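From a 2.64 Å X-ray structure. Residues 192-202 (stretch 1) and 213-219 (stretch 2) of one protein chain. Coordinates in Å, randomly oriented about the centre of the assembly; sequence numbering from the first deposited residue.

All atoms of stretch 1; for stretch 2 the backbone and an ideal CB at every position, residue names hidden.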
ATOM      1  N   ALA B 192      -0.243   9.741  23.482  1.00 36.15           N
ATOM      2  CA  ALA B 192      -1.252   9.311  24.447  1.00 36.11           C
ATOM      3  C   ALA B 192      -1.634   7.852  24.244  1.00 36.23           C
ATOM      4  O   ALA B 192      -1.876   7.135  25.212  1.00 36.21           O
ATOM      5  CB  ALA B 192      -2.484  10.192  24.357  1.00 36.09           C
ATOM      6  N   VAL B 193      -1.693   7.422  22.985  1.00 36.44           N
ATOM      7  CA  VAL B 193      -1.975   6.024  22.657  1.00 36.60           C
ATOM      8  C   VAL B 193      -0.767   5.168  23.010  1.00 36.84           C
ATOM      9  O   VAL B 193      -0.885   4.227  23.793  1.00 36.92           O
ATOM     10  CB  VAL B 193      -2.352   5.826  21.164  1.00 36.55           C
ATOM     11  CG1 VAL B 193      -2.567   4.356  20.855  1.00 35.92           C
ATOM     12  CG2 VAL B 193      -3.601   6.625  20.812  1.00 36.64           C
ATOM     13  N   ILE B 194       0.389   5.515  22.441  1.00 37.25           N
ATOM     14  CA  ILE B 194       1.659   4.831  22.717  1.00 37.62           C
ATOM     15  C   ILE B 194       1.861   4.600  24.215  1.00 38.13           C
ATOM     16  O   ILE B 194       2.275   3.520  24.639  1.00 38.15           O
ATOM     17  CB  ILE B 194       2.863   5.617  22.124  1.00 37.71           C
ATOM     18  CG1 ILE B 194       2.936   5.414  20.605  1.00 37.12           C
ATOM     19  CG2 ILE B 194       4.185   5.211  22.794  1.00 37.40           C
ATOM     20  CD1 ILE B 194       3.928   6.304  19.891  1.00 37.31           C
ATOM     21  N   SER B 195       1.547   5.617  25.012  1.00 38.64           N
ATOM     22  CA  SER B 195       1.686   5.521  26.457  1.00 39.05           C
ATOM     23  C   SER B 195       0.755   4.459  27.036  1.00 39.23           C
ATOM     24  O   SER B 195       1.192   3.612  27.810  1.00 39.61           O
ATOM     25  CB  SER B 195       1.446   6.878  27.119  1.00 38.88           C
ATOM     26  OG  SER B 195       1.868   6.858  28.465  1.00 39.19           O
ATOM     27  N   GLN B 196      -0.514   4.487  26.636  1.00 39.40           N
ATOM     28  CA  GLN B 196      -1.522   3.590  27.212  1.00 39.65           C
ATOM     29  C   GLN B 196      -1.338   2.123  26.839  1.00 39.78           C
ATOM     30  O   GLN B 196      -1.569   1.247  27.668  1.00 40.08           O
ATOM     31  CB  GLN B 196      -2.939   4.067  26.889  1.00 39.57           C
ATOM     32  CG  GLN B 196      -3.317   5.363  27.618  1.00 40.03           C
ATOM     33  CD  GLN B 196      -4.632   5.967  27.149  1.00 39.86           C
ATOM     34  OE1 GLN B 196      -5.492   5.278  26.596  1.00 40.43           O
ATOM     35  NE2 GLN B 196      -4.795   7.263  27.380  1.00 39.69           N
ATOM     36  N   VAL B 197      -0.916   1.849  25.609  1.00 39.85           N
ATOM     37  CA  VAL B 197      -0.636   0.465  25.211  1.00 39.98           C
ATOM     38  C   VAL B 197       0.694  -0.016  25.783  1.00 39.99           C
ATOM     39  O   VAL B 197       0.861  -1.197  26.087  1.00 39.96           O
ATOM     40  CB  VAL B 197      -0.646   0.258  23.677  1.00 39.90           C
ATOM     41  CG1 VAL B 197      -2.053   0.376  23.141  1.00 39.92           C
ATOM     42  CG2 VAL B 197       0.284   1.243  22.981  1.00 40.02           C
ATOM     43  N   THR B 198       1.627   0.916  25.933  1.00 40.00           N
ATOM     44  CA  THR B 198       2.967   0.599  26.394  1.00 40.15           C
ATOM     45  C   THR B 198       2.925   0.215  27.878  1.00 39.75           C
ATOM     46  O   THR B 198       3.671  -0.658  28.324  1.00 39.59           O
ATOM     47  CB  THR B 198       3.952   1.770  26.069  1.00 40.33           C
ATOM     48  OG1 THR B 198       5.098   1.263  25.377  1.00 41.76           O
ATOM     49  CG2 THR B 198       4.378   2.568  27.304  1.00 40.65           C
ATOM     50  N   ALA B 199       2.022   0.861  28.615  1.00 39.46           N
ATOM     51  CA  ALA B 199       1.770   0.566  30.021  1.00 39.01           C
ATOM     52  C   ALA B 199       1.043  -0.771  30.154  1.00 38.80           C
ATOM     53  O   ALA B 199       1.362  -1.581  31.025  1.00 38.72           O
ATOM     54  CB  ALA B 199       0.956   1.681  30.647  1.00 38.84           C
ATOM     55  N   ALA B 200       0.068  -0.991  29.277  1.00 38.69           N
ATOM     56  CA  ALA B 200      -0.651  -2.259  29.201  1.00 38.62           C
ATOM     57  C   ALA B 200       0.311  -3.431  28.982  1.00 38.48           C
ATOM     58  O   ALA B 200       0.178  -4.474  29.622  1.00 38.59           O
ATOM     59  CB  ALA B 200      -1.699  -2.206  28.097  1.00 38.62           C
ATOM     60  N   ALA B 201       1.280  -3.241  28.089  1.00 38.27           N
ATOM     61  CA  ALA B 201       2.332  -4.222  27.836  1.00 38.19           C
ATOM     62  C   ALA B 201       3.209  -4.479  29.063  1.00 38.29           C
ATOM     63  O   ALA B 201       3.475  -5.631  29.409  1.00 38.32           O
ATOM     64  CB  ALA B 201       3.182  -3.794  26.654  1.00 38.02           C
ATOM     65  N   GLU B 202       3.652  -3.411  29.722  1.00 38.47           N
ATOM     66  CA  GLU B 202       4.499  -3.542  30.903  1.00 38.62           C
ATOM     67  C   GLU B 202       3.750  -4.188  32.067  1.00 38.64           C
ATOM     68  O   GLU B 202       4.323  -4.994  32.811  1.00 38.54           O
ATOM     69  CB  GLU B 202       5.085  -2.186  31.320  1.00 38.78           C
ATOM     70  CG  GLU B 202       6.059  -1.561  30.311  1.00 39.37           C
ATOM     71  CD  GLU B 202       7.415  -2.261  30.229  1.00 40.12           C
ATOM     72  OE1 GLU B 202       7.655  -3.232  30.972  1.00 40.92           O
ATOM     73  OE2 GLU B 202       8.253  -1.830  29.412  1.00 40.75           O
ATOM     74  N   UNK B 213       6.177 -12.681  24.095  1.00 37.00           N
ATOM     75  CA  UNK B 213       4.857 -13.162  23.695  1.00 36.69           C
ATOM     76  C   UNK B 213       3.804 -12.053  23.761  1.00 36.67           C
ATOM     77  O   UNK B 213       2.627 -12.293  23.491  1.00 36.79           O
ATOM     78  CB  UNK B 213       4.435 -14.334  24.583  1.00 36.69           C
ATOM     79  N   UNK B 214       4.227 -10.842  24.117  1.00 36.50           N
ATOM     80  CA  UNK B 214       3.311  -9.702  24.171  1.00 36.47           C
ATOM     81  C   UNK B 214       3.315  -8.933  22.851  1.00 36.46           C
ATOM     82  O   UNK B 214       4.369  -8.527  22.371  1.00 36.44           O
ATOM     83  CB  UNK B 214       3.688  -8.769  25.324  1.00 36.47           C
ATOM     84  N   UNK B 215       2.129  -8.743  22.279  1.00 36.34           N
ATOM     85  CA  UNK B 215       1.948  -7.914  21.093  1.00 36.36           C
ATOM     86  C   UNK B 215       1.089  -6.701  21.457  1.00 36.13           C
ATOM     87  O   UNK B 215       0.267  -6.772  22.376  1.00 36.06           O
ATOM     88  CB  UNK B 215       1.308  -8.715  19.958  1.00 36.36           C
ATOM     89  N   UNK B 216       1.284  -5.587  20.757  1.00 35.84           N
ATOM     90  CA  UNK B 216       0.458  -4.406  21.004  1.00 35.67           C
ATOM     91  C   UNK B 216      -0.430  -4.075  19.815  1.00 35.97           C
ATOM     92  O   UNK B 216       0.002  -4.124  18.664  1.00 35.86           O
ATOM     93  CB  UNK B 216       1.343  -3.203  21.338  1.00 35.67           C
ATOM     94  N   UNK B 217      -1.680  -3.751  20.113  1.00 36.43           N
ATOM     95  CA  UNK B 217      -2.674  -3.452  19.094  1.00 36.96           C
ATOM     96  C   UNK B 217      -3.255  -2.055  19.342  1.00 37.22           C
ATOM     97  O   UNK B 217      -4.323  -1.916  19.935  1.00 37.10           O
ATOM     98  CB  UNK B 217      -3.780  -4.509  19.089  1.00 36.96           C
ATOM     99  N   UNK B 218      -2.544  -1.018  18.872  1.00 37.70           N
ATOM    100  CA  UNK B 218      -2.833   0.377  19.182  1.00 38.19           C
ATOM    101  C   UNK B 218      -4.067   0.950  18.493  1.00 38.78           C
ATOM    102  O   UNK B 218      -4.637   1.918  18.990  1.00 38.81           O
ATOM    103  CB  UNK B 218      -1.620   1.231  18.810  1.00 38.19           C
ATOM    104  N   UNK B 219      -4.475   0.375  17.367  1.00 39.69           N
ATOM    105  CA  UNK B 219      -5.569   0.955  16.591  1.00 40.62           C
ATOM    106  C   UNK B 219      -6.766   0.024  16.412  1.00 41.34           C
ATOM    107  O   UNK B 219      -7.430   0.059  15.371  1.00 41.50           O
ATOM    108  CB  UNK B 219      -5.048   1.371  15.214  1.00 40.62           C
TER

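Stretch 1 is a helix whose residues Val-193, Val-197 and Ala-201, spaced four apart, direct their CA-to-CB bonds toward stretch 2. They form an apolar stripe, and the strand of stretch 2 runs past it nearly antiparallel, at 156°.

Position 213 lies beyond the reach of the helix, with nothing of stretch 1 within 5.5 Å of its ideal CB. Stretch 1 therefore sets no demand, and almost any side chain would do. The residue is Lys-213, whose NZ finds a hydrogen bond elsewhere in the structure.

At position 214 the CA-to-CB bond points toward the helix, and the ideal CB is 5.2 Å from the O atom of Ala-201. The small methyl of Ala-201 leaves room for a side chain of moderate size. With phi/psi of -93/126 the backbone is extended, which favours beta-branched residues; valine, isoleucine or leucine would suit. It is Val-214, with chi1 t, and its CG1 comes within 4.0 Å of Ala-201 CB.

Position 215 points away from the helix, as alternation along a strand requires. Stretch 1 cannot select its residue, although the extended backbone is compatible with many. It is Leu-215.

Position 216 turns back toward the helix. Its ideal CB is 4.6 Å from Val-197 CB, and Ala-201 lies one helical turn further on. A branched aliphatic side chain could touch both, whereas a charge would meet no partner on this stripe. The O atom of Val-197 is nearby but already accepts the helical hydrogen bond from Ala-201 N. The residue is Ile-216. Its CG2 packs 4.1 Å from Ala-201 CB and equally 4.1 Å from Val-197 O, while CD1, at the end of the other branch, adds an apolar contact 4.3 Å from Val-197 CG2.

Position 217 points away again, so a polar or charged residue is as acceptable to stretch 1 as an apolar one. It is Asp-217, whose OD2 is hydrogen-bonded to a residue adjoining one of the stretches.

At position 218 the strand has ended. The CA-to-CB bond runs sideways, yet the ideal CB is 3.9 Å from Val-193 CG1 and 4.4 Å from Val-197 CG1, so a compact apolar group fits best. Phi of -73° also admits proline, alongside alanine or valine. Pro-218 is found here: its CB lies 4.0 Å from Val-193 CG1, and its CA is 4.0 Å from Val-197 CG1.

Position 219 points sideways with no atom of stretch 1 within 5.5 Å of its ideal CB, leaving the choice wide. It is Ala-219, which makes no contact with the helix.

Stretch 2 213-219: KVLIDPA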
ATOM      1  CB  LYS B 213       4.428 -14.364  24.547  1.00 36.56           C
ATOM      2  CG  LYS B 213       5.417 -15.518  24.564  1.00 36.73           C
ATOM      3  CD  LYS B 213       4.747 -16.810  25.023  1.00 37.58           C
ATOM      4  CE  LYS B 213       5.766 -17.921  25.270  1.00 37.59           C
ATOM      5  NZ  LYS B 213       5.143 -19.271  25.200  1.00 37.46           N
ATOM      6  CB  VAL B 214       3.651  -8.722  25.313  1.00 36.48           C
ATOM      7  CG1 VAL B 214       2.652  -7.565  25.326  1.00 36.91           C
ATOM      8  CG2 VAL B 214       3.662  -9.426  26.658  1.00 36.11           C
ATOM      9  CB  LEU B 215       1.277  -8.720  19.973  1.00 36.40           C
ATOM     10  CG  LEU B 215       2.054  -9.860  19.297  1.00 37.11           C
ATOM     11  CD1 LEU B 215       2.104 -11.139  20.153  1.00 38.10           C
ATOM     12  CD2 LEU B 215       1.460 -10.175  17.943  1.00 36.81           C
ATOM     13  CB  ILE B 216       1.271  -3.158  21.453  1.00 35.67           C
ATOM     14  CG1 ILE B 216       2.254  -2.696  20.368  1.00 35.09           C
ATOM     15  CG2 ILE B 216       1.974  -3.420  22.797  1.00 35.17           C
ATOM     16  CD1 ILE B 216       2.749  -1.266  20.553  1.00 35.33           C
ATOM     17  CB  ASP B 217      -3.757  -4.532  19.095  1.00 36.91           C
ATOM     18  CG  ASP B 217      -4.878  -4.238  18.131  1.00 37.76           C
ATOM     19  OD1 ASP B 217      -4.725  -3.356  17.259  1.00 39.97           O
ATOM     20  OD2 ASP B 217      -5.926  -4.900  18.247  1.00 38.75           O
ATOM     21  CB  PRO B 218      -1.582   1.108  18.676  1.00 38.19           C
ATOM     22  CG  PRO B 218      -0.573   0.035  18.398  1.00 37.80           C
ATOM     23  CD  PRO B 218      -1.378  -1.126  17.985  1.00 37.83           C
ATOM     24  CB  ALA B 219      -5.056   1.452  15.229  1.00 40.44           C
TER
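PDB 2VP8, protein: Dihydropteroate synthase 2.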